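PDB 3D3U: 4-hydroxybutyrate CoA-transferase from Porphyromonas gingivalis, which probably transfers coenzyme A from an acyl-CoA to a carboxylate such as acetate or 4-hydroxybutyrate. Local coordinates for residues R247-K251 and G252-G256; T260-E264 and K265-S269; K275-Y278 and D279-N283. All coordinates share one frame; numbering follows the deposited sequence.

Contact 1. Residues R247-K251 and G252-G256; sequences RMIRK and GIING
I254 folds back over the last turn of helix 243-251, and its two branches spread over two neighbouring residues of that helix. The CD1 end lies against the root of the M248 side chain, with I254 CD1 modelled 3.2 Å from M248 CB, a length that is uncertain at this resolution. The other branch goes to I249, where I254 CG2 sits 3.5 Å from I249 CG1. Both pairs cross obliquely: the CD1 methyl slants across the root of M248, and the CG2 methyl across CG1 of I249. With chi1 of I254 at -85°, CG2 is anti to the backbone N and CG1 lies beside it, which starts the two branches in different directions. M248 offers only its first carbons to this contact: the chain bends at chi2 (-80°), which takes the rest of it away from the loop; the side chain also touches L225 and E229. I253 contributes its CB, 3.9 Å from the carbonyl oxygen of M248.

The backbone turns back at G252, which has positive phi and is the first residue to leave helical geometry; the N-H of G252 still reaches I249 O at 2.9 Å. Two residues on, I254 N bonds to M248 O at 3.2 Å; the bond is straight at the hydrogen, but the donor stands well above the carbonyl plane. A water donates to I249 O and to I254 O, at 2.9 Å from each.

M248 O and I249 O, carbonyls of the final turn, are thus met by amides of the returning loop, and I249 O by a water as well. The helix gives way at a positive-phi glycine while the loop takes over these carbonyls, and the same reversal lets I249 and I254 pack together on V266 of strand 266-268.

Contact 2. Residues T260-E264 and K265-S269; sequences TLHPE and KVVTS
A type II beta turn runs from H262 to K265, closed by a bent hydrogen bond from K265 N to H262 O of 3.3 Å (136° at the hydrogen), with P263 and then E264, at positive phi, in its two central positions. On the side-chain level H262 carries the contact through its CB, which meets V267 CG1 at 3.9 Å. The two side chains cross at about a right angle, and the ring's CG still lies near the same methyl, which meets it obliquely. K265 lays its CG near the same carbon, 4.0 Å from H262 CB. The turn thus delivers the chain into strand 266-268, an inner strand of the mixed sheet, lying parallel between strands 235-237 and 287-289. A chi1 of -53° sets CG of H262 anti to the carbonyl carbon, leaving CB to meet V267 and K265 while the ring lies farther out. L261 CD1 stands 4.1 Å above one face of the imidazole plane, offset toward the rim; beyond the segments the ring meets that of Y290, and NE2 is hydrogen-bonded to Y294 OH. The K265 chain bends at its last two torsions, and its amine makes a weak hydrogen bond to P285 O and a long, weak ion pair with E288.

Contact 3. Residues K275-Y278 and D279-N283; sequences KELY and DFVNN
The flat carboxylate of D279 is met from the side of its oxygens by the end of K275, one turn earlier in the helix. K275 NZ lies 3.2 Å from D279 OD1 in a salt bridge that uses the syn lone pair, while K275 CE comes within 3.3 Å of D279 OD2. The lysine leaves the helix with CG anti to its N (chi1 -169°), runs nearly extended, and bends only at chi4 to bring the amine back to the acid. The two aromatic rings turn elsewhere: Y278 extends to the loops, its OH hydrogen-bonded to A185 O and G273 N, and F280 reaches toward M246 of helix 243-251.

On another side of the helix L277 and V281 pack, with L277 CD2 3.6 Å from V281 CG1. Beneath these side chains the regular bonds of the helix follow in order, from D279 N to K275 O (2.8 Å), from F280 N to E276 O and from V281 N to L277 O (2.8 Å). The last, N282 N to Y278 O at 3.1 Å, comes from the residue at which helical geometry is lost; N282 OD1 accepts from F162 N. An i to i+4 salt bridge on the exposed side and an i to i+4 aliphatic pair on the buried side mark an amphipathic helix, here the connection of the beta-alpha-beta unit formed by strand 266-268, helix 275-281 and strand 287-289.

Contacts 1 and 3 are partly buried and belong to two helices lying side by side; contact 2 is a surface turn. Helices 243-251 and 275-281 are joined by the salt bridge of R250 NH2 with E276 OE1 (2.6 Å) and by I249 packing on F280. Contacts 1 and 2 share the path from helix 243-251 to strand 266-268, where G256 O probably accepts a hydrogen bond from E264 N. Contacts 2 and 3 do not touch, their nearest atoms being about 7 Å apart. Contact 1 closes a helix end with amides, a water and aliphatic packing; contact 2 leads from the surface into an inner strand; contact 3 puts charge on its exposed face and aliphatic groups on its buried one.

Contact 1. Residues R247-K251 and G252-G256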
loop_
_atom_site.group_PDB
_atom_site.type_symbol
_atom_site.label_atom_id
_atom_site.label_comp_id
_atom_site.label_asym_id
_atom_site.label_seq_id
_atom_site.Cartn_x
_atom_site.Cartn_y
_atom_site.Cartn_z
ATOM N N ARG A 247 -5.088 -14.184 8.852
ATOM C CA ARG A 247 -4.724 -15.056 9.895
ATOM C C ARG A 247 -5.369 -14.556 11.242
ATOM O O ARG A 247 -5.906 -15.322 12.072
ATOM C CB ARG A 247 -3.164 -15.036 9.941
ATOM C CG ARG A 247 -2.536 -16.385 10.205
ATOM C CD ARG A 247 -1.582 -16.469 11.448
ATOM N NE ARG A 247 -0.892 -15.210 11.804
ATOM C CZ ARG A 247 0.134 -14.761 11.139
ATOM N NH1 ARG A 247 0.576 -15.464 10.102
ATOM N NH2 ARG A 247 0.709 -13.626 11.483
ATOM N N MET A 248 -5.287 -13.262 11.477
ATOM C CA MET A 248 -5.739 -12.808 12.715
ATOM C C MET A 248 -7.229 -12.597 12.648
ATOM O O MET A 248 -7.917 -12.686 13.671
ATOM C CB MET A 248 -5.088 -11.498 12.962
ATOM C CG MET A 248 -3.666 -11.599 12.989
ATOM S SD MET A 248 -3.092 -12.206 14.586
ATOM C CE MET A 248 -1.541 -12.983 13.869
ATOM N N ILE A 249 -7.746 -12.261 11.471
ATOM C CA ILE A 249 -9.166 -12.141 11.354
ATOM C C ILE A 249 -9.652 -13.511 11.685
ATOM O O ILE A 249 -10.459 -13.654 12.573
ATOM C CB ILE A 249 -9.597 -11.719 9.985
ATOM C CG1 ILE A 249 -9.129 -10.286 9.749
ATOM C CG2 ILE A 249 -11.165 -11.924 9.881
ATOM C CD1 ILE A 249 -9.309 -9.777 8.348
ATOM N N ARG A 250 -9.069 -14.495 11.018
ATOM C CA ARG A 250 -9.293 -15.906 11.296
ATOM C C ARG A 250 -9.256 -16.304 12.787
ATOM O O ARG A 250 -10.159 -16.950 13.251
ATOM C CB ARG A 250 -8.285 -16.744 10.535
ATOM C CG ARG A 250 -8.909 -17.792 9.758
ATOM C CD ARG A 250 -9.209 -17.374 8.383
ATOM N NE ARG A 250 -8.274 -17.958 7.452
ATOM C CZ ARG A 250 -8.611 -18.513 6.281
ATOM N NH1 ARG A 250 -9.907 -18.571 5.885
ATOM N NH2 ARG A 250 -7.637 -19.013 5.509
ATOM N N LYS A 251 -8.238 -15.914 13.558
ATOM C CA LYS A 251 -8.149 -16.346 14.959
ATOM C C LYS A 251 -9.159 -15.606 15.796
ATOM O O LYS A 251 -9.272 -15.865 16.946
ATOM C CB LYS A 251 -6.740 -16.126 15.527
ATOM C CG LYS A 251 -5.598 -16.994 14.942
ATOM C CD LYS A 251 -4.235 -16.243 14.994
ATOM C CE LYS A 251 -3.009 -17.088 15.388
ATOM N NZ LYS A 251 -2.942 -18.350 14.607
ATOM N N GLY A 252 -9.894 -14.653 15.262
ATOM C CA GLY A 252 -10.825 -13.881 16.142
ATOM C C GLY A 252 -10.285 -12.550 16.716
ATOM O O GLY A 252 -11.039 -11.731 17.228
ATOM N N ILE A 253 -8.980 -12.315 16.609
ATOM C CA ILE A 253 -8.362 -11.082 17.058
ATOM C C ILE A 253 -8.693 -9.837 16.248
ATOM O O ILE A 253 -9.021 -8.814 16.843
ATOM C CB ILE A 253 -6.868 -11.288 17.205
ATOM C CG1 ILE A 253 -6.626 -12.452 18.177
ATOM C CG2 ILE A 253 -6.179 -10.077 17.737
ATOM C CD1 ILE A 253 -7.460 -12.452 19.595
ATOM N N ILE A 254 -8.636 -9.861 14.926
ATOM C CA ILE A 254 -9.079 -8.620 14.202
ATOM C C ILE A 254 -10.565 -8.633 13.976
ATOM O O ILE A 254 -11.042 -9.536 13.309
ATOM C CB ILE A 254 -8.353 -8.474 12.880
ATOM C CG1 ILE A 254 -7.033 -7.780 13.146
ATOM C CG2 ILE A 254 -9.067 -7.563 11.993
ATOM C CD1 ILE A 254 -5.927 -8.408 12.569
ATOM N N ASN A 255 -11.297 -7.676 14.548
ATOM C CA ASN A 255 -12.770 -7.638 14.410
ATOM C C ASN A 255 -13.379 -6.224 14.325
ATOM O O ASN A 255 -14.582 -6.034 14.040
ATOM C CB ASN A 255 -13.477 -8.460 15.463
ATOM C CG ASN A 255 -13.164 -8.002 16.923
ATOM O OD1 ASN A 255 -12.996 -8.878 17.814
ATOM N ND2 ASN A 255 -13.110 -6.671 17.195
ATOM N N GLY A 256 -12.521 -5.222 14.549
ATOM C CA GLY A 256 -12.931 -3.821 14.577
ATOM C C GLY A 256 -14.267 -3.649 15.223
ATOM O O GLY A 256 -15.092 -3.016 14.651
HETATM O O HOH W 1 -12.468 -11.979 13.915
#

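Contact 2. Residues T260-E264 and K265-S269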
loop_
_atom_site.group_PDB
_atom_site.type_symbol
_atom_site.label_atom_id
_atom_site.label_comp_id
_atom_site.label_asym_id
_atom_site.label_seq_id
_atom_site.Cartn_x
_atom_site.Cartn_y
_atom_site.Cartn_z
ATOM N N THR A 260 -14.152 3.250 15.442
ATOM C CA THR A 260 -15.212 4.247 15.369
ATOM C C THR A 260 -15.429 4.705 13.952
ATOM O O THR A 260 -16.190 5.665 13.755
ATOM C CB THR A 260 -14.906 5.445 16.146
ATOM O OG1 THR A 260 -13.753 6.047 15.577
ATOM C CG2 THR A 260 -14.484 5.063 17.513
ATOM N N LEU A 261 -14.772 4.045 12.983
ATOM C CA LEU A 261 -14.962 4.368 11.573
ATOM C C LEU A 261 -14.972 3.093 10.797
ATOM O O LEU A 261 -14.011 2.321 10.883
ATOM C CB LEU A 261 -13.832 5.246 11.042
ATOM C CG LEU A 261 -13.923 5.743 9.599
ATOM C CD1 LEU A 261 -15.290 6.394 9.571
ATOM C CD2 LEU A 261 -12.801 6.752 9.168
ATOM N N HIS A 262 -16.032 2.866 10.016
ATOM C CA HIS A 262 -16.281 1.562 9.360
ATOM C C HIS A 262 -16.213 0.388 10.358
ATOM O O HIS A 262 -15.380 -0.552 10.247
ATOM C CB HIS A 262 -15.341 1.378 8.184
ATOM C CG HIS A 262 -15.373 2.514 7.218
ATOM N ND1 HIS A 262 -16.506 2.843 6.495
ATOM C CD2 HIS A 262 -14.417 3.405 6.850
ATOM C CE1 HIS A 262 -16.250 3.903 5.742
ATOM N NE2 HIS A 262 -14.986 4.258 5.929
ATOM N N PRO A 263 -17.081 0.466 11.372
ATOM C CA PRO A 263 -17.060 -0.508 12.470
ATOM C C PRO A 263 -17.320 -1.891 11.925
ATOM O O PRO A 263 -18.115 -2.062 11.004
ATOM C CB PRO A 263 -18.189 -0.051 13.350
ATOM C CG PRO A 263 -19.042 0.691 12.463
ATOM C CD PRO A 263 -18.147 1.461 11.539
ATOM N N GLU A 264 -16.593 -2.848 12.446
ATOM C CA GLU A 264 -16.681 -4.249 12.049
ATOM C C GLU A 264 -16.132 -4.588 10.684
ATOM O O GLU A 264 -16.518 -5.561 10.124
ATOM C CB GLU A 264 -18.077 -4.806 12.248
ATOM C CG GLU A 264 -18.502 -4.712 13.689
ATOM C CD GLU A 264 -19.717 -5.585 14.027
ATOM O OE1 GLU A 264 -20.271 -6.185 13.069
ATOM O OE2 GLU A 264 -20.118 -5.680 15.259
ATOM N N LYS A 265 -15.227 -3.800 10.118
ATOM C CA LYS A 265 -14.656 -4.217 8.816
ATOM C C LYS A 265 -13.244 -3.754 8.686
ATOM O O LYS A 265 -12.846 -2.874 9.450
ATOM C CB LYS A 265 -15.517 -3.792 7.608
ATOM C CG LYS A 265 -16.255 -2.507 7.748
ATOM C CD LYS A 265 -17.518 -2.505 6.835
ATOM C CE LYS A 265 -18.686 -3.436 7.208
ATOM N NZ LYS A 265 -18.336 -4.766 6.795
ATOM N N VAL A 266 -12.491 -4.399 7.789
ATOM C CA VAL A 266 -11.081 -4.099 7.685
ATOM C C VAL A 266 -11.028 -3.282 6.463
ATOM O O VAL A 266 -11.407 -3.764 5.377
ATOM C CB VAL A 266 -10.154 -5.303 7.407
ATOM C CG1 VAL A 266 -9.838 -6.096 8.631
ATOM C CG2 VAL A 266 -10.829 -6.226 6.578
ATOM N N VAL A 267 -10.544 -2.053 6.602
ATOM C CA VAL A 267 -10.424 -1.253 5.436
ATOM C C VAL A 267 -8.993 -1.103 4.982
ATOM O O VAL A 267 -8.148 -0.886 5.812
ATOM C CB VAL A 267 -11.285 0.012 5.533
ATOM C CG1 VAL A 267 -12.614 -0.421 6.076
ATOM C CG2 VAL A 267 -10.730 1.130 6.417
ATOM N N THR A 268 -8.716 -1.367 3.697
ATOM C CA THR A 268 -7.599 -0.764 2.936
ATOM C C THR A 268 -7.869 -0.155 1.492
ATOM O O THR A 268 -9.012 0.119 0.964
ATOM C CB THR A 268 -6.379 -1.762 2.801
ATOM O OG1 THR A 268 -6.795 -3.057 2.341
ATOM C CG2 THR A 268 -5.838 -2.120 4.107
ATOM N N SER A 269 -6.728 -0.036 0.826
ATOM C CA SER A 269 -6.571 0.633 -0.413
ATOM C C SER A 269 -5.932 -0.394 -1.297
ATOM O O SER A 269 -6.034 -0.287 -2.474
ATOM C CB SER A 269 -5.640 1.822 -0.218
ATOM O OG SER A 269 -5.851 2.772 -1.214
#

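Contact 3. Residues K275-Y278 and D279-N283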
loop_
_atom_site.group_PDB
_atom_site.type_symbol
_atom_site.label_atom_id
_atom_site.label_comp_id
_atom_site.label_asym_id
_atom_site.label_seq_id
_atom_site.Cartn_x
_atom_site.Cartn_y
_atom_site.Cartn_z
ATOM N N LYS A 275 -2.581 -17.030 -2.943
ATOM C CA LYS A 275 -3.830 -17.425 -3.473
ATOM C C LYS A 275 -4.819 -17.587 -2.347
ATOM O O LYS A 275 -5.989 -17.253 -2.509
ATOM C CB LYS A 275 -3.678 -18.729 -4.218
ATOM C CG LYS A 275 -4.947 -19.102 -5.062
ATOM C CD LYS A 275 -5.114 -20.658 -5.464
ATOM C CE LYS A 275 -6.616 -21.068 -5.732
ATOM N NZ LYS A 275 -7.110 -19.760 -6.420
ATOM N N GLU A 276 -4.383 -18.076 -1.187
ATOM C CA GLU A 276 -5.284 -18.118 -0.027
ATOM C C GLU A 276 -5.865 -16.740 0.306
ATOM O O GLU A 276 -7.057 -16.606 0.539
ATOM C CB GLU A 276 -4.569 -18.658 1.179
ATOM C CG GLU A 276 -5.497 -18.797 2.387
ATOM C CD GLU A 276 -5.519 -20.214 2.922
ATOM O OE1 GLU A 276 -5.976 -20.479 4.083
ATOM O OE2 GLU A 276 -5.078 -21.073 2.118
ATOM N N LEU A 277 -5.023 -15.705 0.340
ATOM C CA LEU A 277 -5.526 -14.355 0.540
ATOM C C LEU A 277 -6.633 -14.148 -0.423
ATOM O O LEU A 277 -7.772 -13.827 -0.001
ATOM C CB LEU A 277 -4.463 -13.319 0.242
ATOM C CG LEU A 277 -4.228 -12.303 1.335
ATOM C CD1 LEU A 277 -3.413 -11.194 0.861
ATOM C CD2 LEU A 277 -5.501 -11.738 1.839
ATOM N N TYR A 278 -6.320 -14.339 -1.710
ATOM C CA TYR A 278 -7.285 -13.974 -2.774
ATOM C C TYR A 278 -8.556 -14.709 -2.592
ATOM O O TYR A 278 -9.615 -14.051 -2.471
ATOM C CB TYR A 278 -6.736 -14.094 -4.190
ATOM C CG TYR A 278 -5.424 -13.335 -4.322
ATOM C CD1 TYR A 278 -5.232 -12.125 -3.660
ATOM C CD2 TYR A 278 -4.353 -13.840 -5.056
ATOM C CE1 TYR A 278 -4.025 -11.439 -3.716
ATOM C CE2 TYR A 278 -3.123 -13.137 -5.125
ATOM C CZ TYR A 278 -2.972 -11.936 -4.431
ATOM O OH TYR A 278 -1.786 -11.202 -4.473
ATOM N N ASP A 279 -8.495 -16.031 -2.466
ATOM C CA ASP A 279 -9.754 -16.704 -2.128
ATOM C C ASP A 279 -10.476 -16.303 -0.866
ATOM O O ASP A 279 -11.667 -16.456 -0.829
ATOM C CB ASP A 279 -9.722 -18.245 -2.128
ATOM C CG ASP A 279 -8.936 -18.814 -3.233
ATOM O OD1 ASP A 279 -8.721 -18.089 -4.213
ATOM O OD2 ASP A 279 -8.447 -19.969 -3.191
ATOM N N PHE A 280 -9.785 -15.860 0.177
ATOM C CA PHE A 280 -10.460 -15.392 1.410
ATOM C C PHE A 280 -11.150 -14.037 1.175
ATOM O O PHE A 280 -12.322 -13.805 1.603
ATOM C CB PHE A 280 -9.437 -15.246 2.530
ATOM C CG PHE A 280 -9.958 -14.629 3.829
ATOM C CD1 PHE A 280 -10.715 -15.392 4.757
ATOM C CD2 PHE A 280 -9.577 -13.310 4.213
ATOM C CE1 PHE A 280 -11.170 -14.834 6.015
ATOM C CE2 PHE A 280 -10.031 -12.780 5.476
ATOM C CZ PHE A 280 -10.834 -13.578 6.373
ATOM N N VAL A 281 -10.461 -13.117 0.508
ATOM C CA VAL A 281 -11.102 -11.798 0.363
ATOM C C VAL A 281 -12.225 -11.755 -0.678
ATOM O O VAL A 281 -13.106 -10.840 -0.693
ATOM C CB VAL A 281 -10.076 -10.693 0.165
ATOM C CG1 VAL A 281 -8.994 -10.845 1.301
ATOM C CG2 VAL A 281 -9.515 -10.685 -1.319
ATOM N N ASN A 282 -12.243 -12.768 -1.531
ATOM C CA ASN A 282 -13.261 -12.761 -2.519
ATOM C C ASN A 282 -14.618 -12.793 -1.831
ATOM O O ASN A 282 -14.879 -13.647 -1.009
ATOM C CB ASN A 282 -13.031 -13.922 -3.424
ATOM C CG ASN A 282 -13.908 -13.879 -4.641
ATOM O OD1 ASN A 282 -14.532 -12.871 -4.960
ATOM N ND2 ASN A 282 -13.955 -14.994 -5.350
ATOM N N ASN A 283 -15.442 -11.786 -2.126
ATOM C CA ASN A 283 -16.879 -11.808 -1.777
ATOM C C ASN A 283 -16.965 -11.925 -0.306
ATOM O O ASN A 283 -17.567 -12.853 0.182
ATOM C CB ASN A 283 -17.574 -13.037 -2.352
ATOM C CG ASN A 283 -18.207 -12.749 -3.640
ATOM O OD1 ASN A 283 -18.980 -11.800 -3.753
ATOM N ND2 ASN A 283 -17.881 -13.541 -4.662
#